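Local coordinates for ABC transporter periplasmic peptide-binding protein (Pseudoalteromonas, PDB 4QFN) that probably binds dipeptides in the periplasm for uptake by an ABC transporter, and here holds glycine joined to glutamic acid as a dipeptide, at residues N289-Y294 with R383-N388; W377-S382 with V429-A434. All coordinates share one frame; numbering follows the deposited sequence.

Contact 1 of 2, residues N289-Y294 with R383-N388; sequences NLNIGY and RIYNPN. With GLU (glutamic acid), chain D.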
ATOM      1  N   ASN A 289      -5.131  10.105  -7.895  1.00 20.81           N
ATOM      2  CA  ASN A 289      -4.730   9.260  -6.788  1.00 18.57           C
ATOM      3  C   ASN A 289      -3.292   9.529  -6.435  1.00 17.07           C
ATOM      4  O   ASN A 289      -2.467   9.736  -7.318  1.00 15.95           O
ATOM      5  CB  ASN A 289      -4.896   7.783  -7.166  1.00 12.54           C
ATOM      6  CG  ASN A 289      -4.382   6.852  -6.092  1.00 21.23           C
ATOM      7  OD1 ASN A 289      -3.198   6.502  -6.064  1.00 21.73           O
ATOM      8  ND2 ASN A 289      -5.266   6.457  -5.188  1.00 17.39           N
ATOM      9  N   LEU A 290      -2.990   9.515  -5.144  1.00 17.21           N
ATOM     10  CA  LEU A 290      -1.624   9.722  -4.675  1.00 18.00           C
ATOM     11  C   LEU A 290      -0.802   8.446  -4.839  1.00 20.71           C
ATOM     12  O   LEU A 290      -0.866   7.561  -4.000  1.00 19.73           O
ATOM     13  CB  LEU A 290      -1.634  10.116  -3.198  1.00 22.33           C
ATOM     14  CG  LEU A 290      -2.167  11.488  -2.782  1.00 20.16           C
ATOM     15  CD1 LEU A 290      -2.105  11.588  -1.269  1.00 13.99           C
ATOM     16  CD2 LEU A 290      -1.331  12.601  -3.422  1.00 21.52           C
ATOM     17  N   ASN A 291      -0.022   8.356  -5.908  1.00 23.00           N
ATOM     18  CA  ASN A 291       0.824   7.186  -6.140  1.00 19.07           C
ATOM     19  C   ASN A 291       2.102   7.550  -6.898  1.00 18.17           C
ATOM     20  O   ASN A 291       2.185   8.624  -7.503  1.00 22.09           O
ATOM     21  CB  ASN A 291       0.042   6.133  -6.924  1.00 16.17           C
ATOM     22  CG  ASN A 291      -0.371   6.625  -8.305  1.00 20.00           C
ATOM     23  OD1 ASN A 291      -1.365   7.336  -8.454  1.00 24.04           O
ATOM     24  ND2 ASN A 291       0.389   6.246  -9.318  1.00 18.87           N
ATOM     25  N   ILE A 292       3.097   6.669  -6.870  1.00 15.31           N
ATOM     26  CA  ILE A 292       4.305   6.848  -7.678  1.00 13.31           C
ATOM     27  C   ILE A 292       4.760   5.511  -8.239  1.00 18.22           C
ATOM     28  O   ILE A 292       4.836   4.515  -7.519  1.00 17.76           O
ATOM     29  CB  ILE A 292       5.462   7.488  -6.872  1.00 18.04           C
ATOM     30  CG1 ILE A 292       6.759   7.544  -7.687  1.00 16.78           C
ATOM     31  CG2 ILE A 292       5.738   6.680  -5.596  1.00 13.88           C
ATOM     32  CD1 ILE A 292       6.762   8.478  -8.862  1.00 16.28           C
ATOM     33  N   GLY A 293       5.032   5.489  -9.540  1.00 18.13           N
ATOM     34  CA  GLY A 293       5.664   4.354 -10.189  1.00 16.12           C
ATOM     35  C   GLY A 293       7.115   4.739 -10.477  1.00 22.74           C
ATOM     36  O   GLY A 293       7.396   5.854 -10.933  1.00 18.82           O
ATOM     37  N   TYR A 294       8.048   3.835 -10.200  1.00 13.42           N
ATOM     38  CA  TYR A 294       9.453   4.194 -10.280  1.00 13.23           C
ATOM     39  C   TYR A 294      10.296   3.002 -10.675  1.00 19.51           C
ATOM     40  O   TYR A 294       9.832   1.865 -10.688  1.00 14.65           O
ATOM     41  CB  TYR A 294       9.955   4.757  -8.936  1.00 18.20           C
ATOM     42  CG  TYR A 294       9.797   3.817  -7.749  1.00 13.95           C
ATOM     43  CD1 TYR A 294      10.417   2.575  -7.739  1.00 18.76           C
ATOM     44  CD2 TYR A 294       9.051   4.182  -6.628  1.00 19.31           C
ATOM     45  CE1 TYR A 294      10.286   1.716  -6.673  1.00 14.19           C
ATOM     46  CE2 TYR A 294       8.911   3.318  -5.537  1.00 20.76           C
ATOM     47  CZ  TYR A 294       9.532   2.081  -5.584  1.00 25.57           C
ATOM     48  OH  TYR A 294       9.435   1.195  -4.543  1.00 30.04           O
ATOM     49  N   ARG A 383      -0.930  -2.205 -11.762  1.00 19.97           N
ATOM     50  CA  ARG A 383      -1.063  -1.404 -10.540  1.00 19.91           C
ATOM     51  C   ARG A 383      -1.435   0.027 -10.955  1.00 17.87           C
ATOM     52  O   ARG A 383      -1.167   0.429 -12.088  1.00 14.69           O
ATOM     53  CB  ARG A 383       0.258  -1.356  -9.742  1.00 21.16           C
ATOM     54  CG  ARG A 383       1.055  -2.654  -9.653  1.00 21.84           C
ATOM     55  CD  ARG A 383       0.231  -3.803  -9.077  1.00 20.62           C
ATOM     56  NE  ARG A 383      -0.200  -3.572  -7.701  1.00 21.33           N
ATOM     57  CZ  ARG A 383      -1.419  -3.857  -7.234  1.00 30.28           C
ATOM     58  NH1 ARG A 383      -2.351  -4.381  -8.038  1.00 17.48           N
ATOM     59  NH2 ARG A 383      -1.705  -3.626  -5.952  1.00 23.17           N
ATOM     60  N   ILE A 384      -2.017   0.796 -10.037  1.00 17.65           N
ATOM     61  CA  ILE A 384      -2.363   2.192 -10.314  1.00 14.27           C
ATOM     62  C   ILE A 384      -1.165   2.950 -10.865  1.00 16.70           C
ATOM     63  O   ILE A 384      -1.286   3.709 -11.814  1.00 25.08           O
ATOM     64  CB  ILE A 384      -2.801   2.931  -9.040  1.00 18.33           C
ATOM     65  CG1 ILE A 384      -4.034   2.272  -8.420  1.00 18.34           C
ATOM     66  CG2 ILE A 384      -3.059   4.391  -9.354  1.00 12.56           C
ATOM     67  CD1 ILE A 384      -4.350   2.790  -7.028  1.00 23.63           C
ATOM     68  N   TYR A 385      -0.004   2.743 -10.260  1.00 18.53           N
ATOM     69  CA  TYR A 385       1.193   3.477 -10.651  1.00 17.95           C
ATOM     70  C   TYR A 385       1.970   2.884 -11.838  1.00 15.95           C
ATOM     71  O   TYR A 385       2.912   3.501 -12.315  1.00 18.73           O
ATOM     72  CB  TYR A 385       2.123   3.631  -9.452  1.00 15.75           C
ATOM     73  CG  TYR A 385       2.402   2.327  -8.772  1.00 21.96           C
ATOM     74  CD1 TYR A 385       3.338   1.435  -9.301  1.00 18.44           C
ATOM     75  CD2 TYR A 385       1.716   1.964  -7.614  1.00 18.69           C
ATOM     76  CE1 TYR A 385       3.598   0.228  -8.678  1.00 16.09           C
ATOM     77  CE2 TYR A 385       1.964   0.754  -6.996  1.00 20.64           C
ATOM     78  CZ  TYR A 385       2.912  -0.108  -7.535  1.00 18.73           C
ATOM     79  OH  TYR A 385       3.161  -1.313  -6.939  1.00 19.85           O
ATOM     80  N   ASN A 386       1.581   1.701 -12.305  1.00 17.16           N
ATOM     81  CA  ASN A 386       2.208   1.072 -13.476  1.00 17.04           C
ATOM     82  C   ASN A 386       1.277   0.009 -14.061  1.00 25.36           C
ATOM     83  O   ASN A 386       1.238  -1.125 -13.578  1.00 18.87           O
ATOM     84  CB  ASN A 386       3.562   0.444 -13.113  1.00 19.72           C
ATOM     85  CG  ASN A 386       4.389   0.053 -14.348  1.00 21.73           C
ATOM     86  OD1 ASN A 386       3.853  -0.182 -15.425  1.00 16.84           O
ATOM     87  ND2 ASN A 386       5.695  -0.023 -14.179  1.00 18.76           N
ATOM     88  N   PRO A 387       0.501   0.379 -15.093  1.00 20.47           N
ATOM     89  CA  PRO A 387      -0.479  -0.552 -15.674  1.00 23.30           C
ATOM     90  C   PRO A 387       0.138  -1.738 -16.420  1.00 20.65           C
ATOM     91  O   PRO A 387      -0.570  -2.681 -16.745  1.00 30.33           O
ATOM     92  CB  PRO A 387      -1.288   0.330 -16.643  1.00 21.36           C
ATOM     93  CG  PRO A 387      -0.499   1.563 -16.821  1.00 25.96           C
ATOM     94  CD  PRO A 387       0.320   1.755 -15.577  1.00 21.68           C
ATOM     95  N   ASN A 388       1.437  -1.714 -16.678  1.00 19.08           N
ATOM     96  CA  ASN A 388       2.025  -2.802 -17.440  1.00 23.92           C
ATOM     97  C   ASN A 388       3.544  -2.830 -17.312  1.00 25.97           C
ATOM     98  O   ASN A 388       4.266  -2.348 -18.199  1.00 15.24           O
ATOM     99  CB  ASN A 388       1.624  -2.639 -18.911  1.00 26.89           C
ATOM    100  CG  ASN A 388       1.896  -3.863 -19.725  1.00 24.90           C
ATOM    101  OD1 ASN A 388       2.757  -4.683 -19.391  1.00 29.38           O
ATOM    102  ND2 ASN A 388       1.164  -3.997 -20.823  1.00 30.61           N
TER
HETATM  103  N   GLU D 602       1.903  -1.455  -2.108  1.00 20.63           N
HETATM  104  CA  GLU D 602       2.297  -1.838  -3.462  1.00 25.22           C
HETATM  105  C   GLU D 602       1.114  -2.232  -4.336  1.00 24.58           C
HETATM  106  O   GLU D 602       0.076  -2.690  -3.860  1.00 25.63           O
HETATM  107  CB  GLU D 602       3.333  -2.966  -3.437  1.00 20.25           C
HETATM  108  CG  GLU D 602       4.613  -2.607  -2.707  1.00 22.31           C
HETATM  109  CD  GLU D 602       4.622  -3.073  -1.250  1.00 31.00           C
HETATM  110  OE1 GLU D 602       5.714  -3.080  -0.632  1.00 28.39           O
HETATM  111  OE2 GLU D 602       3.545  -3.450  -0.726  1.00 26.95           O
HETATM  112  OXT GLU D 602       1.186  -2.102  -5.557  1.00 26.32           O
HETATM  113  O   HOH W   1       7.061   1.067 -11.840  1.00 17.64           O
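Tyr385 sets its CB against the backbone of strand 291-297. Ile292 O lies 3.4 Å from Tyr385 CB, and Gly293 CA approaches the ring at Tyr385 CD1, 3.8 Å away. Gly293 also points a CA-H at Tyr385 O, with 3.6 Å between Gly293 CA and Tyr385 O. The backbones can close in like this because Gly293 carries no side chain. The Asn291 amide lies across Tyr385 CB, its plane 35° from the ring plane. Its other neighbour is the CG2 branch of Ile384, 3.6 Å from Asn291 CG. Ile384 CG2 also lies 3.9 Å from Asn289 OD1, with Ile384 CD1 close by; the two side chains cross at about a right angle.

Residues 383-386 form a type I turn in the binding cleft of this extracellular solute-binding protein. The CG of Tyr385 sits between its own backbone N and carbonyl carbon (chi1 52°), which carries the hydroxyl end of the ring away from strand 291-297 to the bound dipeptide. There Tyr385 OH donates to GLU OXT. Arg383 CB packs on one ring face, near the rim. The Arg383 chain bends at chi2 and chi3, and its guanidinium meets the C-terminal carboxylate of the ligand edge-on and in plane. Arg383 NE donates to GLU OXT at 2.9 Å, and Arg383 NH2 to GLU O at 2.9 Å. Glu36 forms a salt bridge with Arg383 NH1 and so probably steadies the group. One water links Tyr294 O, to which it donates, with Asn386 ND2, from which it accepts. Asn386 OD1 accepts from Asn388 N at 3.1 Å in an Asx turn.

Contact 2 of 2, residues W377-S382 with V429-A434; sequences WAMPVS and VLLGWA. With GLY (glycine), chain C; GLU (glutamic acid), chain D.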
ATOM      1  N   TRP A 377      13.407  -6.399 -12.754  1.00 14.23           N
ATOM      2  CA  TRP A 377      12.280  -7.184 -12.285  1.00 15.83           C
ATOM      3  C   TRP A 377      10.988  -6.449 -12.612  1.00 21.64           C
ATOM      4  O   TRP A 377      10.850  -5.247 -12.312  1.00 17.59           O
ATOM      5  CB  TRP A 377      12.399  -7.429 -10.778  1.00 19.34           C
ATOM      6  CG  TRP A 377      13.450  -8.435 -10.458  1.00 22.01           C
ATOM      7  CD1 TRP A 377      14.718  -8.474 -10.952  1.00 15.86           C
ATOM      8  CD2 TRP A 377      13.324  -9.562  -9.583  1.00 19.22           C
ATOM      9  NE1 TRP A 377      15.395  -9.551 -10.435  1.00 15.25           N
ATOM     10  CE2 TRP A 377      14.563 -10.233  -9.590  1.00 20.53           C
ATOM     11  CE3 TRP A 377      12.293 -10.062  -8.790  1.00 19.72           C
ATOM     12  CZ2 TRP A 377      14.795 -11.373  -8.833  1.00 19.02           C
ATOM     13  CZ3 TRP A 377      12.526 -11.197  -8.042  1.00 22.74           C
ATOM     14  CH2 TRP A 377      13.768 -11.836  -8.064  1.00 25.15           C
ATOM     15  N   ALA A 378      10.056  -7.166 -13.232  1.00 15.79           N
ATOM     16  CA  ALA A 378       8.778  -6.588 -13.609  1.00 15.01           C
ATOM     17  C   ALA A 378       7.604  -7.321 -12.974  1.00 20.00           C
ATOM     18  O   ALA A 378       7.510  -8.549 -13.042  1.00 18.88           O
ATOM     19  CB  ALA A 378       8.625  -6.561 -15.137  1.00 15.78           C
ATOM     20  N   MET A 379       6.722  -6.535 -12.362  1.00 13.82           N
ATOM     21  CA  MET A 379       5.437  -6.983 -11.838  1.00 25.49           C
ATOM     22  C   MET A 379       4.584  -7.609 -12.923  1.00 23.07           C
ATOM     23  O   MET A 379       4.481  -7.077 -14.031  1.00 25.79           O
ATOM     24  CB  MET A 379       4.673  -5.777 -11.250  1.00 19.71           C
ATOM     25  CG  MET A 379       5.599  -4.666 -10.796  1.00 18.30           C
ATOM     26  SD  MET A 379       4.814  -3.406  -9.793  1.00 34.94           S
ATOM     27  CE  MET A 379       4.506  -2.193 -11.053  1.00 18.47           C
ATOM     28  N   PRO A 380       3.922  -8.719 -12.588  1.00 25.65           N
ATOM     29  CA  PRO A 380       3.033  -9.446 -13.504  1.00 23.88           C
ATOM     30  C   PRO A 380       1.608  -8.903 -13.496  1.00 24.24           C
ATOM     31  O   PRO A 380       0.802  -9.360 -14.295  1.00 29.15           O
ATOM     32  CB  PRO A 380       3.041 -10.858 -12.927  1.00 27.41           C
ATOM     33  CG  PRO A 380       3.151 -10.628 -11.442  1.00 22.08           C
ATOM     34  CD  PRO A 380       3.951  -9.330 -11.249  1.00 21.84           C
ATOM     35  N   VAL A 381       1.291  -7.952 -12.617  1.00 25.74           N
ATOM     36  CA  VAL A 381      -0.071  -7.414 -12.575  1.00 19.32           C
ATOM     37  C   VAL A 381      -0.109  -5.913 -12.691  1.00 24.24           C
ATOM     38  O   VAL A 381       0.839  -5.219 -12.329  1.00 23.17           O
ATOM     39  CB  VAL A 381      -0.851  -7.814 -11.307  1.00 21.00           C
ATOM     40  CG1 VAL A 381      -1.125  -9.296 -11.297  1.00 23.25           C
ATOM     41  CG2 VAL A 381      -0.099  -7.385 -10.048  1.00 21.66           C
ATOM     42  N   SER A 382      -1.220  -5.422 -13.216  1.00 27.03           N
ATOM     43  CA  SER A 382      -1.444  -4.003 -13.329  1.00 19.12           C
ATOM     44  C   SER A 382      -1.556  -3.372 -11.940  1.00 21.76           C
ATOM     45  O   SER A 382      -2.159  -3.955 -11.045  1.00 14.87           O
ATOM     46  CB  SER A 382      -2.701  -3.749 -14.154  1.00 24.94           C
ATOM     47  OG  SER A 382      -2.945  -2.362 -14.264  1.00 27.02           O
ATOM     48  N   VAL A 429      14.293  -2.824 -10.169  1.00 20.51           N
ATOM     49  CA  VAL A 429      12.904  -3.249 -10.183  1.00 18.74           C
ATOM     50  C   VAL A 429      11.957  -2.115 -10.544  1.00 17.14           C
ATOM     51  O   VAL A 429      12.133  -0.966 -10.129  1.00 18.72           O
ATOM     52  CB  VAL A 429      12.487  -3.881  -8.820  1.00 18.10           C
ATOM     53  CG1 VAL A 429      12.828  -2.948  -7.671  1.00 19.88           C
ATOM     54  CG2 VAL A 429      11.000  -4.206  -8.797  1.00 19.74           C
ATOM     55  N   LEU A 430      10.939  -2.461 -11.315  1.00 16.74           N
ATOM     56  CA  LEU A 430       9.843  -1.563 -11.583  1.00 19.81           C
ATOM     57  C   LEU A 430       8.785  -1.826 -10.525  1.00 20.67           C
ATOM     58  O   LEU A 430       8.147  -2.870 -10.516  1.00 18.34           O
ATOM     59  CB  LEU A 430       9.296  -1.781 -12.991  1.00 14.00           C
ATOM     60  CG  LEU A 430      10.241  -1.464 -14.148  1.00 15.95           C
ATOM     61  CD1 LEU A 430       9.630  -1.888 -15.470  1.00 17.45           C
ATOM     62  CD2 LEU A 430      10.609   0.010 -14.166  1.00 13.67           C
ATOM     63  N   LEU A 431       8.625  -0.874  -9.618  1.00 16.99           N
ATOM     64  CA  LEU A 431       7.625  -0.976  -8.577  1.00 17.69           C
ATOM     65  C   LEU A 431       7.056   0.401  -8.301  1.00 20.07           C
ATOM     66  O   LEU A 431       7.058   1.267  -9.164  1.00 23.01           O
ATOM     67  CB  LEU A 431       8.205  -1.584  -7.301  1.00 12.35           C
ATOM     68  CG  LEU A 431       7.632  -2.948  -6.921  1.00 21.77           C
ATOM     69  CD1 LEU A 431       8.534  -3.685  -5.948  1.00 18.36           C
ATOM     70  CD2 LEU A 431       6.222  -2.811  -6.373  1.00 17.77           C
ATOM     71  N   GLY A 432       6.565   0.603  -7.089  1.00 19.70           N
ATOM     72  CA  GLY A 432       5.969   1.872  -6.740  1.00 20.88           C
ATOM     73  C   GLY A 432       5.156   1.801  -5.473  1.00 19.79           C
ATOM     74  O   GLY A 432       5.254   0.842  -4.719  1.00 18.85           O
ATOM     75  N   TRP A 433       4.350   2.824  -5.237  1.00 15.36           N
ATOM     76  CA  TRP A 433       3.628   2.907  -3.992  1.00 14.71           C
ATOM     77  C   TRP A 433       2.352   3.696  -4.215  1.00 19.14           C
ATOM     78  O   TRP A 433       2.370   4.769  -4.816  1.00 17.47           O
ATOM     79  CB  TRP A 433       4.511   3.567  -2.941  1.00 17.54           C
ATOM     80  CG  TRP A 433       3.985   3.524  -1.541  1.00 22.84           C
ATOM     81  CD1 TRP A 433       3.355   4.539  -0.864  1.00 22.30           C
ATOM     82  CD2 TRP A 433       4.073   2.426  -0.628  1.00 11.60           C
ATOM     83  NE1 TRP A 433       3.045   4.133   0.412  1.00 19.65           N
ATOM     84  CE2 TRP A 433       3.466   2.840   0.581  1.00 21.27           C
ATOM     85  CE3 TRP A 433       4.592   1.131  -0.715  1.00 20.86           C
ATOM     86  CZ2 TRP A 433       3.371   2.005   1.694  1.00 20.67           C
ATOM     87  CZ3 TRP A 433       4.502   0.300   0.396  1.00 26.05           C
ATOM     88  CH2 TRP A 433       3.897   0.744   1.588  1.00 20.62           C
ATOM     89  N   ALA A 434       1.243   3.140  -3.752  1.00 14.80           N
ATOM     90  CA  ALA A 434      -0.022   3.856  -3.718  1.00 17.95           C
ATOM     91  C   ALA A 434      -0.214   4.268  -2.273  1.00 21.67           C
ATOM     92  O   ALA A 434      -0.251   3.423  -1.375  1.00 17.48           O
ATOM     93  CB  ALA A 434      -1.169   2.961  -4.169  1.00 12.88           C
TER
HETATM   94  N   GLY C 601      -0.022   0.951  -0.145  1.00 23.74           N
HETATM   95  CA  GLY C 601       1.083   0.040  -0.379  1.00 22.92           C
HETATM   96  C   GLY C 601       1.329  -0.280  -1.847  1.00 24.26           C
HETATM   97  O   GLY C 601       1.012   0.520  -2.732  1.00 26.21           O
HETATM   98  N   GLU D 602       1.903  -1.455  -2.108  1.00 20.63           N
HETATM   99  CA  GLU D 602       2.297  -1.838  -3.462  1.00 25.22           C
HETATM  100  C   GLU D 602       1.114  -2.232  -4.336  1.00 24.58           C
HETATM  101  O   GLU D 602       0.076  -2.690  -3.860  1.00 25.63           O
HETATM  102  CB  GLU D 602       3.333  -2.966  -3.437  1.00 20.25           C
HETATM  103  CG  GLU D 602       4.613  -2.607  -2.707  1.00 22.31           C
HETATM  104  CD  GLU D 602       4.622  -3.073  -1.250  1.00 31.00           C
HETATM  105  OE1 GLU D 602       5.714  -3.080  -0.632  1.00 28.39           O
HETATM  106  OE2 GLU D 602       3.545  -3.450  -0.726  1.00 26.95           O
HETATM  107  OXT GLU D 602       1.186  -2.102  -5.557  1.00 26.32           O
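Met379 lies in front of the Leu430 carbonyl oxygen and crosses the side chain of Leu431 at a slant. Met379 CG comes 3.1 Å from Leu430 O. Met379 SD is 3.7 Å from Leu431 CD2. The chain is extended at chi2 and then bends at chi3 (-97°), which brings CE back within reach of Leu430 O as well. Met379 lies on the segment that leads from strand 372-378 toward the ligand. That strand runs parallel to strand 428-434 in the core of this solute-binding protein, with Trp377 beside Val429.

The strand pair is tied by Leu430 N, which donates to Trp377 O at 3.0 Å. On the side of the sheet that carries Trp377 and Val429, Trp377 CB rests 4.0 Å from Val429 CG2. The Trp377 ring leads away from strand 428-434 to Tyr412 and helix 414-422. Val429 in turn touches Ile421 of that helix.

Further along, the same strand reaches the bound dipeptide. Leu431 CD2 touches both Met379 and the aliphatic CG of the ligand GLU. Ala434 pairs with the ligand GLY as a strand neighbour would: Ala434 N donates to GLY O at 2.8 Å, and Ala434 O accepts from GLY N. With CG of Trp433 anti to the backbone N (chi1 -170°), the indole extends beside the ligand, and GLY CA lies 3.4 Å above one face, toward the rim. At the ring edge, GLU OE1 lies in plane, 3.7 Å from Trp433 CZ3.

The centres of contact 1 and contact 2 are 8 Å apart, and the two share one sheet region. Strand 428-434 lies between strand 291-297, its antiparallel neighbour, and strand 372-378, its parallel one. Probable hydrogen bonds from Trp433 N to Ile292 O and from Tyr294 N to Leu431 O join the contacts directly. Along the chain the order is 289-294, 377-382, 383-388, 429-434, so the segments alternate. Residues 377-388 are continuous: the chain runs from strand 372-378 through the turn before helix 389-401. Both contacts touch the ligand GLU. Contact 1 holds its C-terminal carboxylate, while strand 428-434 of contact 2 runs along the dipeptide to its amino end.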